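Local structure of galactan 1,3-beta-galactosidase (Phanerochaete chrysosporium, 7BYS) at residues A[94-98]-A[170-174]; A[107-113]-A[124-130]; A[353-359]-A[421-427]; A[371-375]-A[401-407]. The protein probably hydrolyses beta-1,3-linked galactan from chain ends as a family 43 exo-beta-1,3-galactanase, and carries a calcium-holding carbohydrate-binding module. All coordinates share one frame; numbering follows the deposited sequence. Where two conformers were deposited one is given.

Contact 1: residues A[94-98]-A[170-174]; sequences YVMWF and NYYNV. With NAG (2-acetamido-2-deoxy-beta-D-glucopyranose), chain D.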
# COMPACT_ATOMS: atom_id res chain seq x y z
N TYR A 94 -3.45 -12.01 -22.36
CA TYR A 94 -3.48 -11.35 -21.06
C TYR A 94 -4.85 -10.71 -20.87
O TYR A 94 -5.37 -10.05 -21.78
CB TYR A 94 -2.38 -10.29 -20.98
CG TYR A 94 -1.01 -10.92 -21.07
CD1 TYR A 94 -0.34 -11.35 -19.94
CD2 TYR A 94 -0.40 -11.12 -22.31
CE1 TYR A 94 0.89 -11.96 -20.02
CE2 TYR A 94 0.81 -11.72 -22.40
CZ TYR A 94 1.46 -12.14 -21.26
OH TYR A 94 2.69 -12.73 -21.38
N VAL A 95 -5.43 -10.93 -19.70
CA VAL A 95 -6.78 -10.45 -19.41
C VAL A 95 -6.71 -9.57 -18.18
O VAL A 95 -6.28 -10.03 -17.11
CB VAL A 95 -7.78 -11.61 -19.23
CG1 VAL A 95 -9.18 -11.05 -19.11
CG2 VAL A 95 -7.67 -12.60 -20.40
N MET A 96 -7.13 -8.32 -18.34
CA MET A 96 -7.20 -7.34 -17.27
C MET A 96 -8.63 -7.22 -16.78
O MET A 96 -9.55 -7.06 -17.58
CB MET A 96 -6.71 -5.98 -17.76
CG MET A 96 -6.76 -4.89 -16.69
SD MET A 96 -6.41 -3.25 -17.39
CE MET A 96 -4.71 -3.45 -17.94
N TRP A 97 -8.82 -7.27 -15.46
CA TRP A 97 -10.09 -6.93 -14.83
C TRP A 97 -9.89 -5.69 -13.96
O TRP A 97 -8.79 -5.43 -13.46
CB TRP A 97 -10.63 -8.07 -13.95
CG TRP A 97 -11.14 -9.24 -14.73
CD1 TRP A 97 -10.45 -9.98 -15.64
CD2 TRP A 97 -12.46 -9.80 -14.66
NE1 TRP A 97 -11.26 -10.97 -16.16
CE2 TRP A 97 -12.50 -10.88 -15.57
CE3 TRP A 97 -13.62 -9.48 -13.94
CZ2 TRP A 97 -13.65 -11.65 -15.77
CZ3 TRP A 97 -14.77 -10.25 -14.14
CH2 TRP A 97 -14.77 -11.33 -15.04
N PHE A 98 -10.96 -4.92 -13.79
CA PHE A 98 -10.89 -3.74 -12.94
C PHE A 98 -12.28 -3.40 -12.43
O PHE A 98 -13.29 -3.83 -12.98
CB PHE A 98 -10.25 -2.54 -13.66
CG PHE A 98 -10.89 -2.19 -14.99
CD1 PHE A 98 -10.43 -2.77 -16.17
CD2 PHE A 98 -11.92 -1.27 -15.05
CE1 PHE A 98 -10.99 -2.42 -17.40
CE2 PHE A 98 -12.48 -0.92 -16.28
CZ PHE A 98 -12.02 -1.50 -17.45
N ASN A 170 -12.18 -18.55 -20.55
CA ASN A 170 -11.55 -17.43 -21.23
C ASN A 170 -11.15 -16.32 -20.28
O ASN A 170 -10.48 -15.37 -20.70
CB ASN A 170 -12.51 -16.84 -22.26
CG ASN A 170 -12.82 -17.80 -23.39
OD1 ASN A 170 -11.93 -18.51 -23.87
ND2 ASN A 170 -14.08 -17.84 -23.80
N TYR A 171 -11.54 -16.42 -19.01
CA TYR A 171 -11.40 -15.31 -18.05
C TYR A 171 -12.20 -14.08 -18.48
O TYR A 171 -11.84 -12.94 -18.16
CB TYR A 171 -9.93 -14.92 -17.79
CG TYR A 171 -8.97 -16.01 -17.36
CD1 TYR A 171 -9.40 -17.19 -16.75
CD2 TYR A 171 -7.60 -15.83 -17.54
CE1 TYR A 171 -8.47 -18.16 -16.34
CE2 TYR A 171 -6.67 -16.78 -17.13
CZ TYR A 171 -7.11 -17.95 -16.54
OH TYR A 171 -6.20 -18.90 -16.12
N TYR A 172 -13.30 -14.27 -19.21
CA TYR A 172 -14.08 -13.14 -19.73
C TYR A 172 -15.32 -12.85 -18.90
O TYR A 172 -15.89 -11.75 -19.03
CB TYR A 172 -14.56 -13.41 -21.16
CG TYR A 172 -13.49 -13.41 -22.23
CD1 TYR A 172 -12.18 -13.03 -21.97
CD2 TYR A 172 -13.82 -13.78 -23.53
CE1 TYR A 172 -11.22 -13.03 -22.98
CE2 TYR A 172 -12.88 -13.80 -24.54
CZ TYR A 172 -11.58 -13.41 -24.27
OH TYR A 172 -10.65 -13.44 -25.29
N ASN A 173 -15.77 -13.79 -18.08
CA ASN A 173 -17.06 -13.68 -17.43
C ASN A 173 -17.06 -14.57 -16.20
O ASN A 173 -16.28 -15.52 -16.10
CB ASN A 173 -18.18 -14.05 -18.42
CG ASN A 173 -19.56 -13.84 -17.86
OD1 ASN A 173 -19.78 -12.96 -17.02
ND2 ASN A 173 -20.51 -14.65 -18.34
N VAL A 174 -17.96 -14.26 -15.27
CA VAL A 174 -18.13 -15.04 -14.05
C VAL A 174 -19.17 -16.13 -14.32
O VAL A 174 -20.26 -15.83 -14.81
CB VAL A 174 -18.57 -14.13 -12.90
CG1 VAL A 174 -18.94 -14.96 -11.70
CG2 VAL A 174 -17.49 -13.11 -12.57
C1 NAG D . -21.88 -14.59 -17.90
C2 NAG D . -22.85 -14.37 -19.06
C3 NAG D . -24.27 -14.35 -18.60
C4 NAG D . -24.61 -15.55 -17.77
C5 NAG D . -23.62 -15.67 -16.61
C6 NAG D . -23.95 -16.84 -15.73
C7 NAG D . -22.44 -11.78 -19.12
C8 NAG D . -22.04 -10.56 -19.97
N2 NAG D . -22.49 -13.09 -19.77
O3 NAG D . -25.15 -14.31 -19.77
O4 NAG D . -25.94 -15.43 -17.26
O5 NAG D . -22.26 -15.82 -17.13
O6 NAG D . -23.44 -18.02 -16.30
O7 NAG D . -22.71 -11.62 -17.97
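Val95 and Tyr171 mark the nearest backbone approach, their CA atoms 6.8 Å apart, too wide for strand pairing. Residues 94-98 are extended, whereas 170-173 form an irregular turn that presents the Tyr171 carbonyl to the strand. With CG anti to its carbonyl carbon (chi1 -72°), Trp97 carries its indole NE1 to Tyr171 O, donating at 2.9 Å. The bond is bent, 140° at the hydrogen, with the oxygen close to the indole plane and the nitrogen tilted 25° from the carbonyl plane. The same Tyr171 O is also packed against Val95 CG1 at 3.4 Å.

The succession of five antiparallel, mostly four-stranded sheets is that of the five-bladed beta-propeller of family 43 hydrolases. Strand 93-101 belongs to one blade, and the turn joins strands 161-167 and 174-181 of the next, so the contact spans two blades.

The two methyls of Val95 reach Tyr171 CB about equally, while the Tyr171 ring turns off from the strand and its hydroxyl bonds to Gln148 O and Gln142. Val95 CG2 lies at the edge of the Tyr172 ring, 4.4 Å from CE1; that tyrosine's OH is held by Glu93. The far end of the indole continues along the turn, with Trp97 CZ2 3.7 Å from Tyr172 C and Trp97 CH2 4.1 Å from Val174 CG2. Asn173 points away from the strand and carries the N-linked sugar, its ND2 bonded to NAG C1 at 1.4 Å.

Contact 2: residues A[107-113]-A[124-130]; sequences AAMVGVA and YKGSFKP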
# COMPACT_ATOMS: atom_id res chain seq x y z
N ALA A 107 -22.71 2.58 -10.00
CA ALA A 107 -22.81 1.61 -11.09
C ALA A 107 -22.33 0.21 -10.68
O ALA A 107 -22.91 -0.78 -11.12
CB ALA A 107 -22.04 2.09 -12.31
N ALA A 108 -21.27 0.13 -9.87
CA ALA A 108 -20.80 -1.12 -9.26
C ALA A 108 -20.63 -2.25 -10.27
O ALA A 108 -21.27 -3.30 -10.18
CB ALA A 108 -21.72 -1.53 -8.10
N MET A 109 -19.73 -2.04 -11.22
CA MET A 109 -19.46 -3.02 -12.26
C MET A 109 -17.99 -3.44 -12.26
O MET A 109 -17.15 -2.86 -11.57
CB MET A 109 -19.83 -2.45 -13.64
CG MET A 109 -21.31 -2.20 -13.78
SD MET A 109 -21.69 -1.25 -15.26
CE MET A 109 -23.49 -1.25 -15.22
N VAL A 110 -17.71 -4.50 -13.02
CA VAL A 110 -16.35 -4.86 -13.40
C VAL A 110 -16.17 -4.45 -14.84
O VAL A 110 -17.13 -4.31 -15.61
CB VAL A 110 -16.02 -6.37 -13.22
CG1 VAL A 110 -16.05 -6.78 -11.76
CG2 VAL A 110 -16.96 -7.23 -14.06
N GLY A 111 -14.92 -4.22 -15.23
CA GLY A 111 -14.57 -4.05 -16.63
C GLY A 111 -13.50 -5.06 -16.99
O GLY A 111 -12.74 -5.52 -16.14
N VAL A 112 -13.44 -5.42 -18.28
CA VAL A 112 -12.51 -6.40 -18.81
C VAL A 112 -11.82 -5.82 -20.04
O VAL A 112 -12.45 -5.13 -20.85
CB VAL A 112 -13.19 -7.74 -19.15
CG1 VAL A 112 -12.17 -8.75 -19.67
CG2 VAL A 112 -13.91 -8.30 -17.92
N ALA A 113 -10.52 -6.07 -20.16
CA ALA A 113 -9.76 -5.68 -21.34
C ALA A 113 -8.72 -6.76 -21.61
O ALA A 113 -8.34 -7.52 -20.71
CB ALA A 113 -9.09 -4.30 -21.19
N TYR A 124 -10.43 -2.62 -24.42
CA TYR A 124 -11.56 -2.73 -23.51
C TYR A 124 -12.70 -3.48 -24.18
O TYR A 124 -13.05 -3.20 -25.33
CB TYR A 124 -11.98 -1.31 -23.14
CG TYR A 124 -13.26 -1.13 -22.35
CD1 TYR A 124 -13.43 -1.69 -21.09
CD2 TYR A 124 -14.27 -0.32 -22.85
CE1 TYR A 124 -14.59 -1.48 -20.37
CE2 TYR A 124 -15.43 -0.10 -22.14
CZ TYR A 124 -15.58 -0.67 -20.89
OH TYR A 124 -16.74 -0.44 -20.21
N LYS A 125 -13.30 -4.41 -23.44
CA LYS A 125 -14.37 -5.26 -23.94
C LYS A 125 -15.73 -4.89 -23.38
O LYS A 125 -16.74 -5.46 -23.80
CB LYS A 125 -14.09 -6.73 -23.59
CG LYS A 125 -12.80 -7.29 -24.17
CD LYS A 125 -12.81 -7.25 -25.69
CE LYS A 125 -12.32 -8.57 -26.28
NZ LYS A 125 -13.05 -9.75 -25.71
N GLY A 126 -15.79 -3.95 -22.44
CA GLY A 126 -17.05 -3.61 -21.81
C GLY A 126 -17.09 -3.86 -20.32
O GLY A 126 -16.25 -4.57 -19.75
N SER A 127 -18.08 -3.25 -19.67
CA SER A 127 -18.29 -3.40 -18.24
C SER A 127 -19.63 -4.07 -17.96
O SER A 127 -20.58 -3.95 -18.75
CB SER A 127 -18.23 -2.04 -17.54
OG SER A 127 -16.98 -1.42 -17.78
N PHE A 128 -19.72 -4.77 -16.83
CA PHE A 128 -20.93 -5.49 -16.48
C PHE A 128 -20.98 -5.79 -14.98
O PHE A 128 -19.98 -5.65 -14.27
CB PHE A 128 -21.06 -6.78 -17.31
CG PHE A 128 -19.91 -7.75 -17.11
CD1 PHE A 128 -18.75 -7.65 -17.87
CD2 PHE A 128 -19.99 -8.74 -16.17
CE1 PHE A 128 -17.70 -8.53 -17.69
CE2 PHE A 128 -18.94 -9.63 -15.98
CZ PHE A 128 -17.80 -9.52 -16.74
N LYS A 129 -22.17 -6.17 -14.51
CA LYS A 129 -22.35 -6.64 -13.14
C LYS A 129 -22.21 -8.15 -13.10
O LYS A 129 -22.97 -8.85 -13.79
CB LYS A 129 -23.73 -6.27 -12.62
CG LYS A 129 -23.91 -4.80 -12.27
CD LYS A 129 -25.23 -4.60 -11.54
CE LYS A 129 -25.38 -3.19 -10.99
NZ LYS A 129 -24.44 -2.94 -9.87
N PRO A 130 -21.28 -8.70 -12.32
CA PRO A 130 -21.09 -10.16 -12.29
C PRO A 130 -22.30 -10.88 -11.69
O PRO A 130 -22.73 -10.59 -10.57
CB PRO A 130 -19.84 -10.34 -11.41
CG PRO A 130 -19.76 -9.10 -10.61
CD PRO A 130 -20.32 -8.00 -11.46
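Val110 and Phe128 form an antiparallel hydrogen-bonded pair in the hairpin of strands 109-115 and 123-128; the axes of 109-113 and 124-128 approach to 4.5 Å, with directions 167° apart. Val110 N reaches Phe128 O at 2.8 Å, and Phe128 N returns a bond to Val110 O. Nearer the turn, Lys125 N donates to Val112 O, nearly straight at 169°. Gly111 and Ser127 make a non-hydrogen-bonded pair between these bonds.

The apolar part lies on the face bearing Val110, Val112 and Phe128. Val110 CG2 stands over one face of the Phe128 ring, 3.7 Å from its centroid, a CH-pi contact. Phe128 CG sits between its backbone N and carbonyl carbon (chi1 59°), which brings the ring back over the partner strand, where Val112 CG2 also touches CE1 at 3.8 Å. Trp97 of strand 93-101 packs against both valines.

Polar side chains work elsewhere. Tyr124 OH and Ser127 OG are 2.6 Å apart in a hydrogen bond, and Ser127 OG is also bonded to Ser100. Lys129, bent at its last torsion, places NZ 2.9 Å from Ala107 O and 3.2 Å from Ala108 O, above both carbonyl planes. Its salt bridge is with Asp134. A leucine in its place would probably leave Asp134 without its opposite charge and both carbonyls without this donor.

One ammonium group thus bonds two successive carbonyls and a carboxylate, which implies that the loop entering strand 109-115 is probably held in part by this charge, alongside Asp101, which accepts from the N atoms of Ala107 and Ala108.

Contact 3: residues A[353-359]-A[421-427]; sequences HWVALYF and LDKIIVY. With CA (calcium ion), chain F.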
# COMPACT_ATOMS: atom_id res chain seq x y z
N HIS A 353 21.30 8.47 4.31
CA HIS A 353 20.69 7.48 5.19
C HIS A 353 19.20 7.73 5.31
O HIS A 353 18.76 8.87 5.48
CB HIS A 353 21.34 7.53 6.57
CG HIS A 353 22.75 7.04 6.57
ND1 HIS A 353 23.10 5.77 6.95
CD2 HIS A 353 23.90 7.65 6.19
CE1 HIS A 353 24.40 5.61 6.82
NE2 HIS A 353 24.91 6.74 6.36
N TRP A 354 18.43 6.65 5.21
CA TRP A 354 17.01 6.72 5.54
C TRP A 354 16.84 6.84 7.04
O TRP A 354 17.46 6.10 7.81
CB TRP A 354 16.31 5.46 5.05
CG TRP A 354 16.03 5.51 3.60
CD1 TRP A 354 16.61 4.73 2.63
CD2 TRP A 354 15.12 6.38 2.92
NE1 TRP A 354 16.11 5.07 1.40
CE2 TRP A 354 15.18 6.07 1.55
CE3 TRP A 354 14.23 7.37 3.35
CZ2 TRP A 354 14.41 6.73 0.60
CZ3 TRP A 354 13.46 8.03 2.40
CH2 TRP A 354 13.55 7.70 1.04
N VAL A 355 15.98 7.76 7.46
CA VAL A 355 15.66 7.96 8.86
C VAL A 355 14.15 7.86 9.02
O VAL A 355 13.40 8.56 8.32
CB VAL A 355 16.19 9.32 9.36
CG1 VAL A 355 15.88 9.50 10.84
CG2 VAL A 355 17.70 9.45 9.10
N ALA A 356 13.70 6.99 9.91
CA ALA A 356 12.28 6.85 10.20
C ALA A 356 11.91 7.74 11.37
O ALA A 356 12.53 7.66 12.44
CB ALA A 356 11.95 5.39 10.52
N LEU A 357 10.90 8.57 11.18
CA LEU A 357 10.40 9.46 12.23
C LEU A 357 9.15 8.83 12.82
O LEU A 357 8.14 8.67 12.12
CB LEU A 357 10.09 10.85 11.66
CG LEU A 357 11.13 11.50 10.74
CD1 LEU A 357 10.64 12.89 10.31
CD2 LEU A 357 12.48 11.57 11.41
N TYR A 358 9.22 8.46 14.10
CA TYR A 358 8.08 7.88 14.81
C TYR A 358 7.36 8.99 15.55
O TYR A 358 7.95 9.69 16.38
CB TYR A 358 8.55 6.80 15.79
CG TYR A 358 8.93 5.51 15.11
CD1 TYR A 358 10.08 5.41 14.33
CD2 TYR A 358 8.13 4.38 15.26
CE1 TYR A 358 10.40 4.22 13.68
CE2 TYR A 358 8.45 3.19 14.63
CZ TYR A 358 9.58 3.13 13.84
OH TYR A 358 9.87 1.93 13.23
N PHE A 359 6.08 9.17 15.25
CA PHE A 359 5.33 10.31 15.76
C PHE A 359 3.89 9.89 16.04
O PHE A 359 3.42 8.86 15.53
CB PHE A 359 5.33 11.46 14.73
CG PHE A 359 4.57 11.11 13.49
CD1 PHE A 359 3.21 11.36 13.40
CD2 PHE A 359 5.21 10.44 12.44
CE1 PHE A 359 2.50 11.00 12.27
CE2 PHE A 359 4.50 10.08 11.31
CZ PHE A 359 3.15 10.35 11.23
N LEU A 421 6.79 13.94 18.56
CA LEU A 421 7.87 13.07 18.09
C LEU A 421 8.28 12.10 19.19
O LEU A 421 8.68 12.52 20.28
CB LEU A 421 9.06 13.91 17.64
CG LEU A 421 10.17 13.15 16.90
CD1 LEU A 421 9.70 12.62 15.54
CD2 LEU A 421 11.40 14.03 16.73
N ASP A 422 8.18 10.80 18.90
CA ASP A 422 8.49 9.74 19.85
C ASP A 422 9.97 9.37 19.81
O ASP A 422 10.63 9.36 20.85
CB ASP A 422 7.63 8.51 19.50
CG ASP A 422 7.82 7.36 20.45
OD1 ASP A 422 8.52 7.51 21.47
OD2 ASP A 422 7.25 6.28 20.18
N LYS A 423 10.48 9.05 18.63
CA LYS A 423 11.86 8.65 18.44
C LYS A 423 12.15 8.69 16.95
O LYS A 423 11.24 8.88 16.13
CB LYS A 423 12.14 7.24 18.99
CG LYS A 423 11.32 6.12 18.32
CD LYS A 423 11.86 4.76 18.73
CE LYS A 423 11.22 3.65 17.91
NZ LYS A 423 11.98 2.38 18.10
N ILE A 424 13.42 8.52 16.60
CA ILE A 424 13.85 8.33 15.23
C ILE A 424 14.69 7.06 15.17
O ILE A 424 15.30 6.65 16.16
CB ILE A 424 14.61 9.54 14.63
CG1 ILE A 424 16.01 9.70 15.25
CG2 ILE A 424 13.80 10.82 14.79
CD1 ILE A 424 16.85 10.79 14.60
N ILE A 425 14.70 6.42 14.01
CA ILE A 425 15.59 5.30 13.74
C ILE A 425 16.40 5.64 12.50
O ILE A 425 15.83 5.94 11.44
CB ILE A 425 14.85 3.96 13.57
CG1 ILE A 425 13.93 3.69 14.76
CG2 ILE A 425 15.88 2.84 13.40
CD1 ILE A 425 13.17 2.34 14.67
N VAL A 426 17.72 5.60 12.64
CA VAL A 426 18.64 5.93 11.56
C VAL A 426 19.17 4.63 10.97
O VAL A 426 19.80 3.83 11.67
CB VAL A 426 19.79 6.81 12.06
CG1 VAL A 426 20.79 7.06 10.94
CG2 VAL A 426 19.26 8.13 12.61
N TYR A 427 18.91 4.43 9.68
CA TYR A 427 19.31 3.21 8.99
C TYR A 427 20.56 3.47 8.15
O TYR A 427 21.04 4.60 8.06
CB TYR A 427 18.16 2.70 8.11
CG TYR A 427 16.96 2.26 8.92
CD1 TYR A 427 16.90 0.98 9.45
CD2 TYR A 427 15.91 3.14 9.16
CE1 TYR A 427 15.83 0.57 10.20
CE2 TYR A 427 14.82 2.73 9.91
CZ TYR A 427 14.79 1.45 10.42
OH TYR A 427 13.73 1.00 11.16
OXT TYR A 427 21.10 2.54 7.56
CA CA F . 10.06 8.20 23.05
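His353 ND1 donates to Tyr427 O of the C-terminal carboxylate at 2.6 Å, the oxygen near the imidazole plane and the nitrogen on a lone pair in the carboxylate plane. A negative charge there would probably strengthen this bond. Backbone bonds follow in antiparallel register, joining Tyr427 to Trp354 and pairing Ala356 with Ile425.

At Tyr358 the register slips by one, a classic beta bulge: Tyr358 O accepts from Asp422 N at 2.8 Å and weakly from Lys423 N at 3.4 Å. Within the bulge, Asp422 binds the calcium ion through its backbone O (2.5 Å) and OD1 (2.3 Å); Glu308, Glu310, Ser327 and Lys330 also bind it.

With CG between backbone N and carbonyl carbon (chi1 61°), the extended Lys423 chain passes over one face of the Tyr358 ring, CE 4.0 Å from its centroid (CH-pi) and NZ 4.9 Å (cation-pi). Ile425 CD1 touches Tyr358 CE1 at 3.5 Å, and the hydroxyl shares Asp288 with Tyr427 OH. A serine in place of Tyr358 would probably strip the Lys423 chain of its aromatic cover and cost Asp288 one of its two tyrosine partners.

Strand 420-426 lies between strands 305-308 and 352-360, and strand 392-402 borders the latter beyond. Val355, Leu357, Ile424 and Val426 share the face turned inward in this beta-sandwich module, where Leu421, Ile424 and Val426 meet strand 339-349 of the second sheet.

Contact 4: residues A[371-375]-A[401-407]; sequences VSVNG and LNSGENS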
# COMPACT_ATOMS: atom_id res chain seq x y z
N VAL A 371 12.86 19.42 9.20
CA VAL A 371 14.01 18.61 9.57
C VAL A 371 15.26 19.26 8.99
O VAL A 371 15.35 19.48 7.78
CB VAL A 371 13.89 17.15 9.07
CG1 VAL A 371 15.07 16.32 9.53
CG2 VAL A 371 12.58 16.52 9.54
N SER A 372 16.22 19.57 9.86
CA SER A 372 17.47 20.22 9.47
C SER A 372 18.63 19.41 10.03
O SER A 372 18.65 19.09 11.22
CB SER A 372 17.49 21.64 10.05
OG SER A 372 18.81 22.16 10.06
N VAL A 373 19.59 19.09 9.17
CA VAL A 373 20.75 18.29 9.57
C VAL A 373 21.95 19.22 9.69
O VAL A 373 22.30 19.91 8.73
CB VAL A 373 21.04 17.17 8.56
CG1 VAL A 373 22.24 16.35 9.02
CG2 VAL A 373 19.81 16.29 8.38
N ASN A 374 22.58 19.21 10.86
CA ASN A 374 23.79 20.00 11.11
C ASN A 374 23.60 21.46 10.71
O ASN A 374 24.50 22.10 10.14
CB ASN A 374 25.00 19.37 10.42
CG ASN A 374 25.27 17.96 10.90
OD1 ASN A 374 25.20 17.68 12.09
ND2 ASN A 374 25.55 17.06 9.96
N GLY A 375 22.41 21.99 10.96
CA GLY A 375 22.10 23.36 10.63
C GLY A 375 21.85 23.64 9.17
O GLY A 375 21.78 24.82 8.79
N LEU A 401 24.21 12.68 5.97
CA LEU A 401 24.92 12.79 7.24
C LEU A 401 26.42 12.79 6.98
O LEU A 401 26.90 12.41 5.91
CB LEU A 401 24.56 11.64 8.17
CG LEU A 401 23.07 11.40 8.45
CD1 LEU A 401 22.87 10.16 9.30
CD2 LEU A 401 22.51 12.63 9.16
N ASN A 402 27.17 13.24 7.98
CA ASN A 402 28.63 13.24 7.92
C ASN A 402 29.18 12.08 8.74
O ASN A 402 28.54 11.57 9.65
CB ASN A 402 29.19 14.56 8.46
CG ASN A 402 28.78 15.75 7.64
OD1 ASN A 402 28.61 15.66 6.43
ND2 ASN A 402 28.60 16.89 8.31
N SER A 403 30.40 11.67 8.39
CA SER A 403 31.09 10.69 9.22
C SER A 403 31.32 11.27 10.61
O SER A 403 31.72 12.43 10.75
CB SER A 403 32.42 10.29 8.59
OG SER A 403 32.91 9.10 9.18
N GLY A 404 31.06 10.47 11.63
CA GLY A 404 31.16 10.96 12.99
C GLY A 404 29.80 11.33 13.56
O GLY A 404 28.80 10.65 13.29
N GLU A 405 29.76 12.40 14.34
CA GLU A 405 28.54 12.79 15.03
C GLU A 405 27.78 13.83 14.21
O GLU A 405 28.37 14.66 13.53
CB GLU A 405 28.85 13.34 16.42
CG GLU A 405 29.74 12.42 17.26
CD GLU A 405 29.01 11.21 17.82
OE1 GLU A 405 27.91 10.86 17.32
OE2 GLU A 405 29.52 10.60 18.78
N ASN A 406 26.45 13.75 14.29
CA ASN A 406 25.57 14.65 13.57
C ASN A 406 24.47 15.10 14.51
O ASN A 406 24.18 14.45 15.51
CB ASN A 406 24.90 13.92 12.40
CG ASN A 406 25.88 13.51 11.33
OD1 ASN A 406 26.11 14.24 10.37
ND2 ASN A 406 26.47 12.32 11.49
N SER A 407 23.87 16.24 14.17
CA SER A 407 22.68 16.74 14.86
C SER A 407 21.53 16.84 13.88
O SER A 407 21.72 17.20 12.71
CB SER A 407 22.95 18.13 15.46
OG SER A 407 22.80 19.15 14.47
O HOH W 1 20.47 20.65 12.81
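Asn374 has the most surface buried by this contact and bonds to the facing segment through both backbone and amide. Its backbone N donates to Ser407 O at 2.9 Å, while its OD1 accepts from Ser407 N at 2.9 Å in a nearly straight bond (170°). The side chain thereby stands in for a backbone carbonyl where strand 367-373 ends. With CG anti to the carbonyl carbon (chi1 -60°), ND2 gives its hydrogen at 2.9 Å to an in-plane lone pair of Asn406 OD1, which itself lies in the Asn374 amide plane, although the two amides are turned 30° apart.

In the beta-sandwich of this carbohydrate-binding module the chain turns a corner at residues 403 and 404, between strand 392-402 of one sheet and strand 405-410 of the other. Asn406 ties that corner, its OD1 also accepting from Asn402 N at 2.8 Å and its ND2 donating to Asn402 O at 2.9 Å and to Val346 O.

In the conformer given, Ser407 OG is hydrogen-bonded at 3.2 Å to a water that donates to Ser372 O and accepts from Gly375 N. Val373 supplies the apolar part: its CG1 meets Leu401 CD2 at 3.7 Å, the side chains crossing at about a right angle.

In the fold
From the N terminus, strand 93-101 opens contact 1, which closes only at the turn 170-174. Contact 2 is nested inside that loop as a hairpin, and the two touch directly: strands 93-101 and 109-115 are sheet neighbours, and Asn173 and Tyr172 pack against Phe128. Contact 2 pairs two strands within a blade, and contact 1 ties that blade to the next. The second pair follows in series in the carbohydrate-binding module, contact 3 about 43 Å from contact 1 between centres. Contact 3 closes the loop from strand 352-360 to the C terminus, and contact 4 is nested within it. Leu401 touches Val426 and His353, while Leu357 against Val371 and the corner at 403-404 join the two sheets.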